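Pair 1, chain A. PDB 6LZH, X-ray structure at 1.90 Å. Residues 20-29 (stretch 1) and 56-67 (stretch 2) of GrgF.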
# COMPACT_ATOMS: atom_id res chain seq x y z
N THR A 20 18.89 -1.81 -7.48
CA THR A 20 19.42 -3.03 -8.07
C THR A 20 19.05 -4.21 -7.18
O THR A 20 19.42 -4.23 -6.00
CB THR A 20 20.94 -2.96 -8.23
OG1 THR A 20 21.29 -1.89 -9.11
CG2 THR A 20 21.45 -4.26 -8.81
N LEU A 21 18.33 -5.17 -7.73
CA LEU A 21 18.07 -6.43 -7.05
C LEU A 21 18.97 -7.48 -7.66
O LEU A 21 19.22 -7.47 -8.87
CB LEU A 21 16.61 -6.86 -7.22
CG LEU A 21 15.54 -5.85 -6.79
CD1 LEU A 21 14.17 -6.52 -6.83
CD2 LEU A 21 15.84 -5.28 -5.40
N ARG A 22 19.45 -8.40 -6.83
CA ARG A 22 20.43 -9.38 -7.29
C ARG A 22 19.93 -10.78 -6.99
O ARG A 22 19.20 -11.01 -6.02
CB ARG A 22 21.80 -9.13 -6.62
CG ARG A 22 22.37 -7.74 -6.96
CD ARG A 22 23.74 -7.43 -6.34
NE ARG A 22 24.20 -6.11 -6.77
CZ ARG A 22 23.85 -4.96 -6.18
NH1 ARG A 22 23.05 -4.95 -5.12
NH2 ARG A 22 24.30 -3.81 -6.66
N GLY A 23 20.34 -11.72 -7.83
CA GLY A 23 19.87 -13.06 -7.67
C GLY A 23 20.59 -14.02 -8.57
O GLY A 23 21.69 -13.75 -9.06
N TRP A 24 19.94 -15.15 -8.78
CA TRP A 24 20.50 -16.29 -9.48
C TRP A 24 19.57 -16.68 -10.61
O TRP A 24 18.36 -16.74 -10.42
CB TRP A 24 20.70 -17.50 -8.56
CG TRP A 24 21.81 -17.36 -7.57
CD1 TRP A 24 23.01 -16.72 -7.77
CD2 TRP A 24 21.84 -17.88 -6.24
NE1 TRP A 24 23.77 -16.81 -6.64
CE2 TRP A 24 23.09 -17.51 -5.69
CE3 TRP A 24 20.94 -18.61 -5.46
CZ2 TRP A 24 23.46 -17.86 -4.39
CZ3 TRP A 24 21.31 -18.95 -4.17
CH2 TRP A 24 22.56 -18.58 -3.64
N LEU A 25 20.16 -16.96 -11.76
CA LEU A 25 19.45 -17.47 -12.92
C LEU A 25 19.84 -18.93 -13.11
O LEU A 25 21.03 -19.24 -13.18
CB LEU A 25 19.82 -16.63 -14.15
CG LEU A 25 19.22 -17.04 -15.49
CD1 LEU A 25 17.73 -16.87 -15.45
CD2 LEU A 25 19.84 -16.19 -16.61
N PHE A 26 18.84 -19.81 -13.18
CA PHE A 26 19.04 -21.24 -13.47
C PHE A 26 18.52 -21.52 -14.88
O PHE A 26 17.32 -21.82 -15.07
CB PHE A 26 18.33 -22.13 -12.44
CG PHE A 26 18.81 -21.94 -11.01
CD1 PHE A 26 18.40 -20.83 -10.27
CD2 PHE A 26 19.68 -22.86 -10.42
CE1 PHE A 26 18.84 -20.65 -8.96
CE2 PHE A 26 20.11 -22.69 -9.11
CZ PHE A 26 19.69 -21.59 -8.38
N PRO A 27 19.36 -21.41 -15.91
CA PRO A 27 18.87 -21.52 -17.28
C PRO A 27 18.53 -22.95 -17.66
O PRO A 27 19.28 -23.89 -17.37
CB PRO A 27 20.04 -21.00 -18.13
CG PRO A 27 21.23 -21.16 -17.26
CD PRO A 27 20.75 -20.91 -15.86
N ALA A 28 17.39 -23.11 -18.32
CA ALA A 28 17.07 -24.36 -18.98
C ALA A 28 17.96 -24.54 -20.20
O ALA A 28 18.60 -23.60 -20.67
CB ALA A 28 15.60 -24.40 -19.40
N SER A 29 17.98 -25.77 -20.73
CA SER A 29 18.84 -26.14 -21.85
C SER A 29 18.34 -25.63 -23.19
O SER A 29 19.08 -25.73 -24.18
CB SER A 29 18.97 -27.66 -21.92
OG SER A 29 19.50 -28.17 -20.71
N PHE A 56 13.26 -27.62 -11.05
CA PHE A 56 12.51 -27.05 -12.17
C PHE A 56 13.40 -26.87 -13.39
O PHE A 56 12.98 -27.13 -14.53
CB PHE A 56 11.88 -25.70 -11.79
CG PHE A 56 10.63 -25.81 -10.95
CD1 PHE A 56 9.57 -26.61 -11.36
CD2 PHE A 56 10.51 -25.12 -9.75
CE1 PHE A 56 8.41 -26.72 -10.58
CE2 PHE A 56 9.36 -25.23 -8.96
CZ PHE A 56 8.31 -26.01 -9.38
N GLN A 57 14.62 -26.37 -13.18
CA GLN A 57 15.57 -26.22 -14.29
C GLN A 57 15.80 -27.56 -14.99
O GLN A 57 15.83 -27.63 -16.23
CB GLN A 57 16.89 -25.65 -13.74
CG GLN A 57 17.99 -25.46 -14.79
CD GLN A 57 19.34 -25.17 -14.17
OE1 GLN A 57 19.63 -25.56 -13.03
NE2 GLN A 57 20.20 -24.50 -14.94
N GLU A 58 15.94 -28.64 -14.22
CA GLU A 58 16.16 -29.97 -14.79
C GLU A 58 14.95 -30.45 -15.58
O GLU A 58 15.09 -31.34 -16.42
CB GLU A 58 16.50 -30.97 -13.68
CG GLU A 58 17.92 -30.87 -13.18
CD GLU A 58 18.12 -31.61 -11.88
OE1 GLU A 58 17.11 -32.07 -11.30
OE2 GLU A 58 19.27 -31.72 -11.44
N HIS A 59 13.77 -29.88 -15.32
CA HIS A 59 12.56 -30.17 -16.08
C HIS A 59 12.24 -29.09 -17.11
O HIS A 59 11.08 -28.96 -17.53
CB HIS A 59 11.39 -30.38 -15.12
CG HIS A 59 11.52 -31.63 -14.30
ND1 HIS A 59 12.38 -31.72 -13.22
CD2 HIS A 59 10.94 -32.84 -14.43
CE1 HIS A 59 12.32 -32.94 -12.72
NE2 HIS A 59 11.45 -33.64 -13.43
N GLY A 60 13.23 -28.32 -17.54
CA GLY A 60 13.05 -27.43 -18.67
C GLY A 60 12.56 -26.04 -18.35
O GLY A 60 12.23 -25.29 -19.29
N ILE A 61 12.50 -25.65 -17.08
CA ILE A 61 12.01 -24.33 -16.71
C ILE A 61 13.18 -23.46 -16.26
O ILE A 61 13.87 -23.80 -15.29
CB ILE A 61 10.95 -24.40 -15.60
CG1 ILE A 61 9.75 -25.22 -16.06
CG2 ILE A 61 10.55 -22.98 -15.17
CD1 ILE A 61 8.95 -25.80 -14.90
N THR A 62 13.36 -22.31 -16.92
CA THR A 62 14.38 -21.35 -16.51
C THR A 62 13.90 -20.58 -15.28
O THR A 62 12.85 -19.94 -15.31
CB THR A 62 14.70 -20.38 -17.65
OG1 THR A 62 15.33 -21.09 -18.72
CG2 THR A 62 15.67 -19.30 -17.19
N CYS A 63 14.69 -20.62 -14.20
CA CYS A 63 14.28 -20.03 -12.94
C CYS A 63 15.12 -18.82 -12.58
O CYS A 63 16.35 -18.81 -12.77
CB CYS A 63 14.35 -21.08 -11.80
SG CYS A 63 13.22 -22.47 -12.07
N LEU A 64 14.44 -17.78 -12.10
CA LEU A 64 15.04 -16.58 -11.52
C LEU A 64 14.74 -16.58 -10.03
O LEU A 64 13.57 -16.63 -9.61
CB LEU A 64 14.47 -15.30 -12.16
CG LEU A 64 14.93 -13.99 -11.50
CD1 LEU A 64 16.47 -13.76 -11.62
CD2 LEU A 64 14.16 -12.80 -12.05
N LEU A 65 15.79 -16.55 -9.22
CA LEU A 65 15.66 -16.54 -7.76
C LEU A 65 16.42 -15.33 -7.26
O LEU A 65 17.64 -15.26 -7.45
CB LEU A 65 16.23 -17.85 -7.19
CG LEU A 65 16.29 -18.08 -5.70
CD1 LEU A 65 14.94 -17.78 -5.10
CD2 LEU A 65 16.74 -19.53 -5.40
N TYR A 66 15.73 -14.38 -6.63
CA TYR A 66 16.42 -13.15 -6.28
C TYR A 66 16.11 -12.69 -4.86
O TYR A 66 15.13 -13.10 -4.25
CB TYR A 66 16.11 -12.04 -7.29
CG TYR A 66 14.71 -11.46 -7.33
CD1 TYR A 66 14.30 -10.52 -6.39
CD2 TYR A 66 13.84 -11.79 -8.35
CE1 TYR A 66 13.06 -9.95 -6.44
CE2 TYR A 66 12.57 -11.22 -8.43
CZ TYR A 66 12.19 -10.30 -7.47
OH TYR A 66 10.94 -9.71 -7.53
N ASP A 67 17.02 -11.85 -4.34
CA ASP A 67 16.84 -11.29 -3.00
C ASP A 67 15.93 -10.09 -3.11
O ASP A 67 16.19 -9.19 -3.93
CB ASP A 67 18.19 -10.89 -2.38
CG ASP A 67 19.02 -12.09 -1.94
OD1 ASP A 67 18.44 -13.04 -1.39
OD2 ASP A 67 20.26 -12.07 -2.10
O HOH W 1 16.87 -28.03 -18.95

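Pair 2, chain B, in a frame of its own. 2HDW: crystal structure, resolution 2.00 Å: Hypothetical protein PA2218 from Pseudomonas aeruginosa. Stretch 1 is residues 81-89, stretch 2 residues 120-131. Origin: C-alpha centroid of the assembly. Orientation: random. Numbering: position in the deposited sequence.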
# COMPACT_ATOMS: atom_id res chain seq x y z
N LEU B 81 6.70 9.36 -9.54
CA LEU B 81 5.95 8.12 -9.43
C LEU B 81 5.00 7.89 -10.60
O LEU B 81 4.54 8.84 -11.23
CB LEU B 81 5.14 8.11 -8.13
CG LEU B 81 5.88 8.48 -6.85
CD1 LEU B 81 4.90 8.51 -5.69
CD2 LEU B 81 7.00 7.47 -6.58
N ALA B 82 4.73 6.63 -10.90
CA ALA B 82 3.81 6.26 -11.97
C ALA B 82 2.52 5.78 -11.33
O ALA B 82 2.53 5.18 -10.25
CB ALA B 82 4.42 5.15 -12.84
N ALA B 83 1.39 6.03 -11.98
CA ALA B 83 0.11 5.62 -11.43
C ALA B 83 -0.98 5.46 -12.48
O ALA B 83 -0.85 5.94 -13.60
CB ALA B 83 -0.34 6.63 -10.37
N ASP B 84 -2.04 4.75 -12.10
CA ASP B 84 -3.19 4.54 -12.96
C ASP B 84 -4.31 5.38 -12.37
O ASP B 84 -4.59 5.30 -11.17
CB ASP B 84 -3.62 3.07 -12.97
CG ASP B 84 -2.69 2.19 -13.78
OD1 ASP B 84 -2.53 2.44 -14.99
OD2 ASP B 84 -2.12 1.23 -13.20
N LEU B 85 -4.93 6.20 -13.20
CA LEU B 85 -6.02 7.06 -12.79
C LEU B 85 -7.33 6.55 -13.40
O LEU B 85 -7.40 6.31 -14.60
CB LEU B 85 -5.76 8.49 -13.27
CG LEU B 85 -6.84 9.55 -13.05
CD1 LEU B 85 -6.98 9.86 -11.57
CD2 LEU B 85 -6.46 10.79 -13.82
N TYR B 86 -8.35 6.38 -12.56
CA TYR B 86 -9.65 5.89 -13.01
C TYR B 86 -10.73 6.91 -12.67
O TYR B 86 -10.79 7.40 -11.54
CB TYR B 86 -9.99 4.57 -12.32
CG TYR B 86 -9.00 3.45 -12.54
CD1 TYR B 86 -9.20 2.49 -13.54
CD2 TYR B 86 -7.86 3.35 -11.75
CE1 TYR B 86 -8.28 1.45 -13.74
CE2 TYR B 86 -6.94 2.33 -11.94
CZ TYR B 86 -7.15 1.38 -12.93
OH TYR B 86 -6.22 0.38 -13.09
N LEU B 87 -11.59 7.22 -13.64
CA LEU B 87 -12.68 8.17 -13.43
C LEU B 87 -14.00 7.61 -13.93
O LEU B 87 -14.04 6.84 -14.89
CB LEU B 87 -12.41 9.49 -14.16
CG LEU B 87 -11.14 10.29 -13.86
CD1 LEU B 87 -9.94 9.59 -14.49
CD2 LEU B 87 -11.28 11.69 -14.43
N PRO B 88 -15.11 7.98 -13.27
CA PRO B 88 -16.44 7.51 -13.67
C PRO B 88 -16.77 8.17 -15.02
O PRO B 88 -16.29 9.27 -15.29
CB PRO B 88 -17.35 8.03 -12.55
CG PRO B 88 -16.43 8.16 -11.37
CD PRO B 88 -15.17 8.72 -11.99
N LYS B 89 -17.56 7.50 -15.85
CA LYS B 89 -17.96 8.05 -17.14
C LYS B 89 -19.27 8.84 -17.00
O LYS B 89 -19.98 8.69 -16.01
CB LYS B 89 -18.18 6.93 -18.17
CG LYS B 89 -16.92 6.22 -18.66
CD LYS B 89 -17.28 5.20 -19.73
CE LYS B 89 -16.05 4.54 -20.32
NZ LYS B 89 -15.18 5.52 -21.01
N MET B 120 -13.73 1.15 -7.03
CA MET B 120 -14.26 2.34 -6.38
C MET B 120 -14.62 3.41 -7.41
O MET B 120 -15.51 4.24 -7.17
CB MET B 120 -13.27 2.86 -5.34
CG MET B 120 -13.15 1.93 -4.12
SD MET B 120 -14.72 1.70 -3.22
CE MET B 120 -14.93 3.28 -2.62
N ALA B 121 -13.95 3.39 -8.55
CA ALA B 121 -14.25 4.34 -9.62
C ALA B 121 -15.63 3.99 -10.18
O ALA B 121 -16.37 4.86 -10.65
CB ALA B 121 -13.21 4.26 -10.71
N GLU B 122 -15.98 2.70 -10.15
CA GLU B 122 -17.30 2.28 -10.63
C GLU B 122 -18.33 2.73 -9.60
O GLU B 122 -19.52 2.82 -9.89
CB GLU B 122 -17.38 0.76 -10.78
CG GLU B 122 -16.41 0.16 -11.78
CD GLU B 122 -16.67 -1.32 -12.00
OE1 GLU B 122 -16.83 -2.05 -11.00
OE2 GLU B 122 -16.72 -1.76 -13.17
N ARG B 123 -17.86 3.00 -8.38
CA ARG B 123 -18.74 3.43 -7.29
C ARG B 123 -18.90 4.95 -7.26
O ARG B 123 -19.45 5.50 -6.31
CB ARG B 123 -18.20 2.95 -5.94
CG ARG B 123 -17.96 1.45 -5.85
CD ARG B 123 -19.23 0.66 -6.07
NE ARG B 123 -18.99 -0.78 -6.15
CZ ARG B 123 -19.30 -1.66 -5.20
NH1 ARG B 123 -19.87 -1.25 -4.07
NH2 ARG B 123 -19.05 -2.95 -5.38
N GLY B 124 -18.41 5.64 -8.29
CA GLY B 124 -18.56 7.09 -8.35
C GLY B 124 -17.41 7.96 -7.88
O GLY B 124 -17.55 9.18 -7.82
N PHE B 125 -16.27 7.36 -7.56
CA PHE B 125 -15.12 8.14 -7.10
C PHE B 125 -14.04 8.24 -8.18
O PHE B 125 -13.94 7.38 -9.05
CB PHE B 125 -14.50 7.50 -5.85
CG PHE B 125 -15.46 7.40 -4.68
CD1 PHE B 125 -15.55 8.42 -3.74
CD2 PHE B 125 -16.28 6.28 -4.53
CE1 PHE B 125 -16.45 8.33 -2.67
CE2 PHE B 125 -17.19 6.19 -3.46
CZ PHE B 125 -17.26 7.21 -2.53
N VAL B 126 -13.25 9.31 -8.13
CA VAL B 126 -12.13 9.46 -9.05
C VAL B 126 -11.05 8.74 -8.25
O VAL B 126 -10.87 9.05 -7.07
CB VAL B 126 -11.73 10.93 -9.24
CG1 VAL B 126 -10.36 11.00 -9.90
CG2 VAL B 126 -12.76 11.65 -10.08
N THR B 127 -10.33 7.80 -8.85
CA THR B 127 -9.32 7.06 -8.10
C THR B 127 -7.95 6.98 -8.74
O THR B 127 -7.79 7.17 -9.94
CB THR B 127 -9.80 5.63 -7.80
OG1 THR B 127 -9.96 4.92 -9.04
CG2 THR B 127 -11.13 5.66 -7.07
N LEU B 128 -6.97 6.65 -7.91
CA LEU B 128 -5.59 6.56 -8.36
C LEU B 128 -4.83 5.46 -7.61
O LEU B 128 -4.84 5.42 -6.38
CB LEU B 128 -4.92 7.92 -8.12
CG LEU B 128 -3.50 8.22 -8.60
CD1 LEU B 128 -3.44 8.15 -10.12
CD2 LEU B 128 -3.11 9.61 -8.12
N ALA B 129 -4.20 4.56 -8.36
CA ALA B 129 -3.40 3.47 -7.80
C ALA B 129 -1.98 3.80 -8.28
O ALA B 129 -1.75 3.95 -9.48
CB ALA B 129 -3.86 2.11 -8.34
N PHE B 130 -1.04 3.91 -7.35
CA PHE B 130 0.32 4.28 -7.71
C PHE B 130 1.40 3.28 -7.32
O PHE B 130 1.21 2.45 -6.43
CB PHE B 130 0.66 5.62 -7.06
CG PHE B 130 0.72 5.56 -5.56
CD1 PHE B 130 1.89 5.15 -4.91
CD2 PHE B 130 -0.39 5.89 -4.78
CE1 PHE B 130 1.94 5.05 -3.52
CE2 PHE B 130 -0.36 5.79 -3.39
CZ PHE B 130 0.82 5.37 -2.76
N ASP B 131 2.54 3.38 -8.00
CA ASP B 131 3.69 2.54 -7.69
C ASP B 131 4.58 3.34 -6.74
O ASP B 131 4.98 4.47 -7.05
CB ASP B 131 4.47 2.18 -8.95
CG ASP B 131 3.78 1.12 -9.79
OD1 ASP B 131 3.04 0.30 -9.20
OD2 ASP B 131 4.00 1.09 -11.02

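Both pairs consist of a strand lying antiparallel to a second strand that follows a helix end and a short turn. The strand axes approach to 4.4 Å in pair 1 and 4.5 Å in pair 2, with angles of 151° and 150° between their directions, and 14 central residues superpose with an RMSD of 0.7 Å. The same five backbone hydrogen bonds set the register. In pair 1 Trp24(A) and Leu65(A) exchange two, Phe26(A) and Cys63(A) two more, and Asp67(A) N donates to Arg22(A) O (2.9 Å). Their equivalents in pair 2 join Asp84(B) with Ala129(B), Tyr86(B) with Thr127(B), and Asp131(B) N with Ala82(B) O (2.9 Å). The turns match as well: Gly60(A) and Gly124(B) both adopt positive phi, where a CB would be jammed against the preceding carbonyl oxygen.

The strands approach most closely in CA register at Gly23(A) and Tyr66(A), 3.7 Å between CA atoms. An ideal CB on Gly23(A) would lie 2.3 Å from Leu65(A) O and 2.5 Å from Tyr66(A) CA, both clashes. At the matching position pair 2 has Ala83(B), whose CA is 4.0 Å from Phe130(B) CA; the slightly wider spacing accompanies a methyl group that packs with its CB 3.6 Å from Phe130(B) CB and 3.5 Å from Leu128(B) CD1.

On the other face, bulk is distributed differently. Trp24(A) meets Leu65(A) at its ring edge, CE3 to CD2 4.3 Å, whereas Asp84(B) and Ala129(B) occupy these positions with smaller side chains. Next along this face, Phe26(A) lies beside Cys63(A), with Phe26(A) CB 4.2 Å from Cys63(A) CB, and Tyr86(B) beside Thr127(B), with Tyr86(B) CB 3.3 Å from Thr127(B) OG1.

The clearest divergence lies where the first strand passes the helix end and turn. In pair 1 this junction is polar: Gln57(A) NE2 donates to Pro27(A) O (2.7 Å), and Ala28(A) N donates to Thr62(A) OG1 (2.9 Å), so side chains from the second stretch bind the backbone beyond the first strand. A water extends the link, accepting from Ser29(A) N and donating to Gln57(A) O. Pair 2 fills the same region with apolar contacts. Ala121(B), matching Gln57(A), sets its CB 3.6 Å from Tyr86(B) CB; Val126(B), matching Thr62(A), places CG1 4.1 Å from Leu87(B) CG. Pro88(B), at the position of Ala28(A), has no backbone hydrogen to donate and instead packs its ring against the turn, with CG 3.6 Å from Gly124(B) C.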